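Local coordinates for methyltransferase domain-containing protein (Pyrococcus horikoshii, PDB 1VE3) that binds S-adenosylmethionine and is probably a methyltransferase that uses it as methyl donor, though its substrate is unknown, at residues A[39-44]-A[102-107]; A[51-56]-A[85-90]. All blocks are in the same frame, centred on the assembly; numbering follows the deposited sequence.

How the contacts relate
Contact 1 (39-44 with 102-107) lies within the main sheet, where strands 41-45 and 104-110 run parallel as neighbours. Contact 2 (51-56 with 85-90) joins the helix that follows strand 41-45 to strand 88-91, at one edge of the sheet within this chain, and to the loop before it. Contact 1 is partly buried and is knit by hydrogen bonds, with side chains packed on both sides of the sheet. Contact 2 is buried and meets through side chains alone, mostly aromatic and apolar. The two touch: Asp44 OD2 probably accepts a hydrogen bond from Ser53 OG, and Val42 packs on Leu56. In sequence, contact 2 is nested inside the loop that contact 1 closes.

Contact 1 (A[39-44]-A[102-107])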
ATOM      1  N   ARG A  39     -25.233   5.122  -3.967  1.00 49.25           N
ATOM      2  CA  ARG A  39     -24.985   3.756  -3.531  1.00 49.18           C
ATOM      3  C   ARG A  39     -25.892   2.817  -4.304  1.00 48.33           C
ATOM      4  O   ARG A  39     -26.910   3.244  -4.850  1.00 49.21           O
ATOM      5  CB  ARG A  39     -25.252   3.605  -2.028  1.00 48.48           C
ATOM      6  CG  ARG A  39     -24.582   4.667  -1.165  1.00 50.70           C
ATOM      7  CD  ARG A  39     -23.098   4.773  -1.452  1.00 51.11           C
ATOM      8  NE  ARG A  39     -22.486   5.900  -0.754  1.00 54.17           N
ATOM      9  CZ  ARG A  39     -21.248   6.332  -0.970  1.00 54.24           C
ATOM     10  NH1 ARG A  39     -20.479   5.732  -1.867  1.00 56.46           N
ATOM     11  NH2 ARG A  39     -20.779   7.371  -0.295  1.00 55.05           N
ATOM     12  N   GLY A  40     -25.518   1.541  -4.345  1.00 46.38           N
ATOM     13  CA  GLY A  40     -26.314   0.560  -5.055  1.00 45.45           C
ATOM     14  C   GLY A  40     -25.710  -0.829  -5.001  1.00 44.58           C
ATOM     15  O   GLY A  40     -24.878  -1.123  -4.143  1.00 46.25           O
ATOM     16  N   LYS A  41     -26.127  -1.688  -5.923  1.00 44.05           N
ATOM     17  CA  LYS A  41     -25.630  -3.059  -5.981  1.00 43.08           C
ATOM     18  C   LYS A  41     -24.395  -3.109  -6.889  1.00 42.80           C
ATOM     19  O   LYS A  41     -24.469  -2.780  -8.077  1.00 41.70           O
ATOM     20  CB  LYS A  41     -26.731  -3.968  -6.520  1.00 43.68           C
ATOM     21  CG  LYS A  41     -26.563  -5.430  -6.193  1.00 46.85           C
ATOM     22  CD  LYS A  41     -27.893  -6.152  -6.349  1.00 48.95           C
ATOM     23  CE  LYS A  41     -27.812  -7.593  -5.874  1.00 49.87           C
ATOM     24  NZ  LYS A  41     -29.168  -8.203  -5.791  1.00 50.54           N
ATOM     25  N   VAL A  42     -23.262  -3.525  -6.328  1.00 41.42           N
ATOM     26  CA  VAL A  42     -22.018  -3.583  -7.088  1.00 39.81           C
ATOM     27  C   VAL A  42     -21.487  -4.994  -7.336  1.00 38.33           C
ATOM     28  O   VAL A  42     -21.571  -5.863  -6.470  1.00 36.41           O
ATOM     29  CB  VAL A  42     -20.903  -2.781  -6.379  1.00 41.09           C
ATOM     30  CG1 VAL A  42     -19.669  -2.714  -7.262  1.00 42.44           C
ATOM     31  CG2 VAL A  42     -21.399  -1.384  -6.041  1.00 41.25           C
ATOM     32  N   LEU A  43     -20.944  -5.208  -8.532  1.00 36.23           N
ATOM     33  CA  LEU A  43     -20.355  -6.495  -8.887  1.00 35.67           C
ATOM     34  C   LEU A  43     -18.849  -6.305  -9.090  1.00 35.94           C
ATOM     35  O   LEU A  43     -18.419  -5.537  -9.957  1.00 35.18           O
ATOM     36  CB  LEU A  43     -20.970  -7.050 -10.174  1.00 32.26           C
ATOM     37  CG  LEU A  43     -20.232  -8.282 -10.726  1.00 34.37           C
ATOM     38  CD1 LEU A  43     -20.396  -9.440  -9.763  1.00 34.09           C
ATOM     39  CD2 LEU A  43     -20.771  -8.659 -12.108  1.00 33.62           C
ATOM     40  N   ASP A  44     -18.053  -6.991  -8.276  1.00 35.80           N
ATOM     41  CA  ASP A  44     -16.597  -6.910  -8.377  1.00 36.01           C
ATOM     42  C   ASP A  44     -16.158  -8.082  -9.261  1.00 34.22           C
ATOM     43  O   ASP A  44     -15.889  -9.179  -8.769  1.00 34.80           O
ATOM     44  CB  ASP A  44     -15.955  -7.026  -6.985  1.00 35.32           C
ATOM     45  CG  ASP A  44     -14.481  -6.656  -6.988  1.00 36.74           C
ATOM     46  OD1 ASP A  44     -13.906  -6.507  -8.086  1.00 34.52           O
ATOM     47  OD2 ASP A  44     -13.892  -6.519  -5.892  1.00 38.19           O
ATOM     48  N   LYS A 102     -29.828  -7.122 -16.040  1.00 43.85           N
ATOM     49  CA  LYS A 102     -30.071  -5.896 -15.291  1.00 45.09           C
ATOM     50  C   LYS A 102     -30.099  -6.124 -13.782  1.00 44.57           C
ATOM     51  O   LYS A 102     -31.036  -5.720 -13.100  1.00 45.46           O
ATOM     52  CB  LYS A 102     -31.399  -5.283 -15.739  1.00 46.00           C
ATOM     53  CG  LYS A 102     -31.437  -4.906 -17.209  1.00 47.85           C
ATOM     54  CD  LYS A 102     -32.837  -4.490 -17.634  1.00 49.30           C
ATOM     55  CE  LYS A 102     -32.825  -3.905 -19.031  1.00 50.81           C
ATOM     56  NZ  LYS A 102     -32.133  -4.804 -19.989  1.00 53.15           N
ATOM     57  N   THR A 103     -29.067  -6.767 -13.257  1.00 44.64           N
ATOM     58  CA  THR A 103     -29.003  -7.037 -11.828  1.00 43.56           C
ATOM     59  C   THR A 103     -28.191  -6.005 -11.049  1.00 42.52           C
ATOM     60  O   THR A 103     -28.473  -5.752  -9.879  1.00 43.28           O
ATOM     61  CB  THR A 103     -28.398  -8.432 -11.560  1.00 44.65           C
ATOM     62  OG1 THR A 103     -29.331  -9.443 -11.965  1.00 47.06           O
ATOM     63  CG2 THR A 103     -28.064  -8.604 -10.083  1.00 45.87           C
ATOM     64  N   PHE A 104     -27.206  -5.387 -11.690  1.00 40.27           N
ATOM     65  CA  PHE A 104     -26.349  -4.437 -10.981  1.00 38.68           C
ATOM     66  C   PHE A 104     -26.429  -2.965 -11.352  1.00 36.87           C
ATOM     67  O   PHE A 104     -26.817  -2.600 -12.460  1.00 37.20           O
ATOM     68  CB  PHE A 104     -24.895  -4.904 -11.101  1.00 37.84           C
ATOM     69  CG  PHE A 104     -24.666  -6.289 -10.567  1.00 37.17           C
ATOM     70  CD1 PHE A 104     -24.430  -6.498  -9.210  1.00 35.06           C
ATOM     71  CD2 PHE A 104     -24.728  -7.392 -11.418  1.00 37.08           C
ATOM     72  CE1 PHE A 104     -24.261  -7.791  -8.702  1.00 35.25           C
ATOM     73  CE2 PHE A 104     -24.561  -8.691 -10.920  1.00 37.28           C
ATOM     74  CZ  PHE A 104     -24.327  -8.887  -9.558  1.00 35.25           C
ATOM     75  N   ASP A 105     -26.057  -2.124 -10.390  1.00 36.60           N
ATOM     76  CA  ASP A 105     -26.021  -0.677 -10.576  1.00 37.36           C
ATOM     77  C   ASP A 105     -24.592  -0.315 -10.968  1.00 36.50           C
ATOM     78  O   ASP A 105     -24.352   0.697 -11.625  1.00 37.68           O
ATOM     79  CB  ASP A 105     -26.371   0.047  -9.276  1.00 37.41           C
ATOM     80  CG  ASP A 105     -27.814  -0.146  -8.867  1.00 41.16           C
ATOM     81  OD1 ASP A 105     -28.715   0.319  -9.612  1.00 36.53           O
ATOM     82  OD2 ASP A 105     -28.039  -0.763  -7.797  1.00 42.29           O
ATOM     83  N   TYR A 106     -23.651  -1.155 -10.537  1.00 35.94           N
ATOM     84  CA  TYR A 106     -22.231  -0.967 -10.822  1.00 34.97           C
ATOM     85  C   TYR A 106     -21.534  -2.305 -10.999  1.00 33.41           C
ATOM     86  O   TYR A 106     -21.918  -3.314 -10.413  1.00 32.16           O
ATOM     87  CB  TYR A 106     -21.501  -0.247  -9.681  1.00 35.13           C
ATOM     88  CG  TYR A 106     -21.963   1.145  -9.355  1.00 36.42           C
ATOM     89  CD1 TYR A 106     -22.915   1.366  -8.366  1.00 38.03           C
ATOM     90  CD2 TYR A 106     -21.419   2.249 -10.009  1.00 37.32           C
ATOM     91  CE1 TYR A 106     -23.314   2.652  -8.029  1.00 38.90           C
ATOM     92  CE2 TYR A 106     -21.809   3.541  -9.682  1.00 38.91           C
ATOM     93  CZ  TYR A 106     -22.759   3.736  -8.687  1.00 40.84           C
ATOM     94  OH  TYR A 106     -23.154   5.012  -8.347  1.00 42.31           O
ATOM     95  N   VAL A 107     -20.489  -2.282 -11.811  1.00 32.67           N
ATOM     96  CA  VAL A 107     -19.662  -3.440 -12.074  1.00 31.85           C
ATOM     97  C   VAL A 107     -18.263  -2.868 -12.185  1.00 31.43           C
ATOM     98  O   VAL A 107     -17.999  -2.056 -13.067  1.00 33.10           O
ATOM     99  CB  VAL A 107     -20.033  -4.119 -13.408  1.00 32.15           C
ATOM    100  CG1 VAL A 107     -18.989  -5.156 -13.768  1.00 30.18           C
ATOM    101  CG2 VAL A 107     -21.404  -4.766 -13.295  1.00 31.29           C
TER
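Asp105 and Lys41 grip each other at the start of the strand pair. Lys41 N donates to Asp105 OD2 at 2.8 Å in an almost straight bond (177° at the hydrogen). OD2 uses its anti lone pair, the one away from OD1, which has a long, weak ion pair with Lys133. Lys41 O takes two donors, Asp105 N at 2.9 Å and Tyr106 N at 3.1 Å. Asp105 N lies in the carbonyl plane, while Tyr106 N is tilted from it. Further on, Leu43 N donates to Tyr106 O at 2.8 Å. Auxiliary CA-H contacts run from Val42 to Tyr106 O and from Val107 to Leu43 O; Leu43 is also backbone-bonded to Ile108, just past the segment. Val42 pairs with Tyr106 and Leu43 with Val107, both in parallel register. These are the first and fourth strands in sequence of the sheet in the Rossmann-like fold of the SAM-dependent methyltransferase family, and they lie side by side in it. On its other edge, strand 41-45 bonds to strand 62-67. Side chains alternate between the two faces: Val42 CG2 meets Tyr106 CB, and on the opposite face Leu43 CB meets Val107 CG2. Tyr106 OH is hydrogen-bonded to Lys38 O, and Thr103 OG1 to Glu100 O. With CG anti to the carbonyl carbon (chi1 -58°), the Phe104 ring comes against Leu43 CB, which sits over its centre in a CH-pi contact, 3.6 Å from the centroid. Thr103 CG2 lies over the other face, nearer the rim, and Phe99 packs edge-to-face with the same ring. Lys41 O is at the ring edge, in plane, and Lys41 CG approaches Phe104 CD1 obliquely at 3.8 Å. An alanine in place of Phe104 would probably open a gap beneath Leu43 CB and leave the aliphatic chain of Lys41 without the ring it packs on.

Contact 2 (A[51-56]-A[85-90]); sequences GFSFLL and SNVEFI
Phe54 brings CZ and CE1 to the edge of the Phe89 ring, and Ser85 OG lies at the edge of the Phe54 ring. Phe54 CZ comes 3.6 Å from Phe89 CZ. The ring planes are turned 78° to each other, with centroids 5.7 Å apart, and the pair is oblique. Phe54 CE1 lies in the plane of the Phe89 ring. One face of the Phe89 ring carries Val87 CG1, offset toward the rim. Ser85 OG is in the plane of the Phe54 ring, 3.4 Å from CD1. With OG anti to the backbone N (chi1 179°), Ser85 holds it at this edge. Glu57 OE2, further along the same helix as Phe54, is hydrogen-bonded to both Ser85 OG and Asn86 N and so fastens the loop to the helix beside the aromatic pair. Ser53 turns its CB toward segment 85-90, where it touches Val87 CG1 at 3.9 Å. Its OG, hydrogen-bonded to Asp44 OD2 on the strand before the helix, lies 3.9 Å from Phe89 CE1. The same Val87 reaches Phe54 with its other methyl, CG2, in a looser contact of 4.3 Å with CD1. Helix 70-82 packs on the same rings, Tyr79 and Ala80 touching Phe54 and Ala76 touching Phe89, while Phe52 instead touches the bound S-adenosylmethionine. The arrangement belongs to the Rossmann-like fold of the SAM-dependent methyltransferase family: beside the cofactor pocket, the helix after the first strand packs on the loop leading into strand 88-91 and on Phe89 of that strand.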
ATOM      1  N   GLY A  51     -10.163  -7.116  -1.940  1.00 30.62           N
ATOM      2  CA  GLY A  51      -9.805  -5.826  -1.387  1.00 31.96           C
ATOM      3  C   GLY A  51     -10.725  -4.667  -1.754  1.00 34.04           C
ATOM      4  O   GLY A  51     -11.139  -3.894  -0.884  1.00 32.08           O
ATOM      5  N   PHE A  52     -11.054  -4.524  -3.035  1.00 31.49           N
ATOM      6  CA  PHE A  52     -11.911  -3.414  -3.440  1.00 33.14           C
ATOM      7  C   PHE A  52     -13.365  -3.633  -3.044  1.00 33.28           C
ATOM      8  O   PHE A  52     -14.149  -2.694  -3.005  1.00 32.04           O
ATOM      9  CB  PHE A  52     -11.770  -3.163  -4.947  1.00 30.76           C
ATOM     10  CG  PHE A  52     -10.490  -2.479  -5.313  1.00 30.13           C
ATOM     11  CD1 PHE A  52     -10.374  -1.099  -5.214  1.00 29.83           C
ATOM     12  CD2 PHE A  52      -9.373  -3.217  -5.683  1.00 30.65           C
ATOM     13  CE1 PHE A  52      -9.163  -0.461  -5.474  1.00 30.10           C
ATOM     14  CE2 PHE A  52      -8.152  -2.586  -5.947  1.00 30.80           C
ATOM     15  CZ  PHE A  52      -8.051  -1.208  -5.841  1.00 28.67           C
ATOM     16  N   SER A  53     -13.717  -4.874  -2.740  1.00 35.06           N
ATOM     17  CA  SER A  53     -15.073  -5.174  -2.317  1.00 37.94           C
ATOM     18  C   SER A  53     -15.266  -4.585  -0.917  1.00 38.69           C
ATOM     19  O   SER A  53     -16.177  -3.794  -0.687  1.00 39.08           O
ATOM     20  CB  SER A  53     -15.303  -6.685  -2.298  1.00 37.88           C
ATOM     21  OG  SER A  53     -15.289  -7.212  -3.613  1.00 35.99           O
ATOM     22  N   PHE A  54     -14.388  -4.962   0.010  1.00 38.80           N
ATOM     23  CA  PHE A  54     -14.461  -4.464   1.377  1.00 37.80           C
ATOM     24  C   PHE A  54     -14.467  -2.940   1.379  1.00 39.38           C
ATOM     25  O   PHE A  54     -15.192  -2.314   2.149  1.00 38.71           O
ATOM     26  CB  PHE A  54     -13.282  -4.996   2.196  1.00 35.13           C
ATOM     27  CG  PHE A  54     -13.182  -6.492   2.196  1.00 33.45           C
ATOM     28  CD1 PHE A  54     -14.302  -7.272   2.477  1.00 32.89           C
ATOM     29  CD2 PHE A  54     -11.987  -7.128   1.873  1.00 34.22           C
ATOM     30  CE1 PHE A  54     -14.239  -8.656   2.429  1.00 30.78           C
ATOM     31  CE2 PHE A  54     -11.912  -8.520   1.822  1.00 33.33           C
ATOM     32  CZ  PHE A  54     -13.043  -9.286   2.100  1.00 33.40           C
ATOM     33  N   LEU A  55     -13.664  -2.340   0.511  1.00 40.59           N
ATOM     34  CA  LEU A  55     -13.620  -0.883   0.434  1.00 43.39           C
ATOM     35  C   LEU A  55     -15.001  -0.311   0.103  1.00 44.97           C
ATOM     36  O   LEU A  55     -15.468   0.621   0.761  1.00 45.00           O
ATOM     37  CB  LEU A  55     -12.623  -0.430  -0.628  1.00 45.05           C
ATOM     38  CG  LEU A  55     -12.604   1.076  -0.871  1.00 46.28           C
ATOM     39  CD1 LEU A  55     -12.116   1.777   0.384  1.00 45.81           C
ATOM     40  CD2 LEU A  55     -11.705   1.399  -2.058  1.00 46.85           C
ATOM     41  N   LEU A  56     -15.651  -0.862  -0.920  1.00 44.21           N
ATOM     42  CA  LEU A  56     -16.972  -0.384  -1.318  1.00 46.18           C
ATOM     43  C   LEU A  56     -18.015  -0.686  -0.253  1.00 46.52           C
ATOM     44  O   LEU A  56     -18.893   0.133   0.016  1.00 45.90           O
ATOM     45  CB  LEU A  56     -17.407  -1.007  -2.651  1.00 46.31           C
ATOM     46  CG  LEU A  56     -16.699  -0.539  -3.929  1.00 47.09           C
ATOM     47  CD1 LEU A  56     -17.430  -1.106  -5.147  1.00 47.85           C
ATOM     48  CD2 LEU A  56     -16.688   0.983  -3.990  1.00 45.85           C
ATOM     49  N   SER A  85     -17.238  -9.032   7.309  1.00 56.91           N
ATOM     50  CA  SER A  85     -17.858  -8.437   6.135  1.00 56.61           C
ATOM     51  C   SER A  85     -19.021  -9.281   5.628  1.00 56.84           C
ATOM     52  O   SER A  85     -19.020 -10.507   5.767  1.00 56.65           O
ATOM     53  CB  SER A  85     -16.812  -8.293   5.026  1.00 56.67           C
ATOM     54  OG  SER A  85     -17.372  -7.732   3.853  1.00 55.60           O
ATOM     55  N   ASN A  86     -20.007  -8.614   5.034  1.00 56.71           N
ATOM     56  CA  ASN A  86     -21.180  -9.287   4.490  1.00 56.38           C
ATOM     57  C   ASN A  86     -21.096  -9.435   2.973  1.00 56.02           C
ATOM     58  O   ASN A  86     -22.080  -9.785   2.319  1.00 56.20           O
ATOM     59  CB  ASN A  86     -22.450  -8.519   4.860  1.00 56.98           C
ATOM     60  CG  ASN A  86     -22.734  -8.547   6.345  1.00 58.20           C
ATOM     61  OD1 ASN A  86     -22.891  -9.616   6.938  1.00 59.12           O
ATOM     62  ND2 ASN A  86     -22.801  -7.371   6.957  1.00 58.05           N
ATOM     63  N   VAL A  87     -19.922  -9.161   2.416  1.00 54.95           N
ATOM     64  CA  VAL A  87     -19.717  -9.288   0.978  1.00 53.41           C
ATOM     65  C   VAL A  87     -19.734 -10.766   0.607  1.00 53.13           C
ATOM     66  O   VAL A  87     -19.030 -11.572   1.216  1.00 52.73           O
ATOM     67  CB  VAL A  87     -18.361  -8.690   0.540  1.00 53.23           C
ATOM     68  CG1 VAL A  87     -18.157  -8.902  -0.951  1.00 51.77           C
ATOM     69  CG2 VAL A  87     -18.310  -7.212   0.877  1.00 52.31           C
ATOM     70  N   GLU A  88     -20.548 -11.117  -0.384  1.00 53.55           N
ATOM     71  CA  GLU A  88     -20.643 -12.499  -0.832  1.00 53.36           C
ATOM     72  C   GLU A  88     -19.708 -12.773  -1.997  1.00 51.77           C
ATOM     73  O   GLU A  88     -19.798 -12.131  -3.045  1.00 52.91           O
ATOM     74  CB  GLU A  88     -22.068 -12.847  -1.262  1.00 54.57           C
ATOM     75  CG  GLU A  88     -22.142 -14.200  -1.963  1.00 57.60           C
ATOM     76  CD  GLU A  88     -23.555 -14.640  -2.282  1.00 60.59           C
ATOM     77  OE1 GLU A  88     -24.286 -13.881  -2.956  1.00 60.97           O
ATOM     78  OE2 GLU A  88     -23.928 -15.756  -1.859  1.00 60.74           O
ATOM     79  N   PHE A  89     -18.819 -13.739  -1.809  1.00 48.35           N
ATOM     80  CA  PHE A  89     -17.871 -14.116  -2.841  1.00 45.35           C
ATOM     81  C   PHE A  89     -18.322 -15.393  -3.522  1.00 44.37           C
ATOM     82  O   PHE A  89     -18.700 -16.365  -2.864  1.00 43.21           O
ATOM     83  CB  PHE A  89     -16.482 -14.298  -2.234  1.00 42.55           C
ATOM     84  CG  PHE A  89     -15.891 -13.026  -1.719  1.00 39.76           C
ATOM     85  CD1 PHE A  89     -15.506 -12.022  -2.599  1.00 37.76           C
ATOM     86  CD2 PHE A  89     -15.751 -12.813  -0.352  1.00 37.42           C
ATOM     87  CE1 PHE A  89     -14.987 -10.821  -2.123  1.00 36.47           C
ATOM     88  CE2 PHE A  89     -15.233 -11.615   0.134  1.00 34.87           C
ATOM     89  CZ  PHE A  89     -14.852 -10.618  -0.750  1.00 33.84           C
ATOM     90  N   ILE A  90     -18.285 -15.377  -4.849  1.00 43.50           N
ATOM     91  CA  ILE A  90     -18.699 -16.529  -5.633  1.00 43.08           C
ATOM     92  C   ILE A  90     -17.644 -16.867  -6.669  1.00 41.46           C
ATOM     93  O   ILE A  90     -17.065 -15.976  -7.286  1.00 41.00           O
ATOM     94  CB  ILE A  90     -20.022 -16.253  -6.376  1.00 44.17           C
ATOM     95  CG1 ILE A  90     -21.097 -15.812  -5.385  1.00 45.38           C
ATOM     96  CG2 ILE A  90     -20.475 -17.503  -7.109  1.00 44.69           C
ATOM     97  CD1 ILE A  90     -22.408 -15.420  -6.047  1.00 46.68           C
TER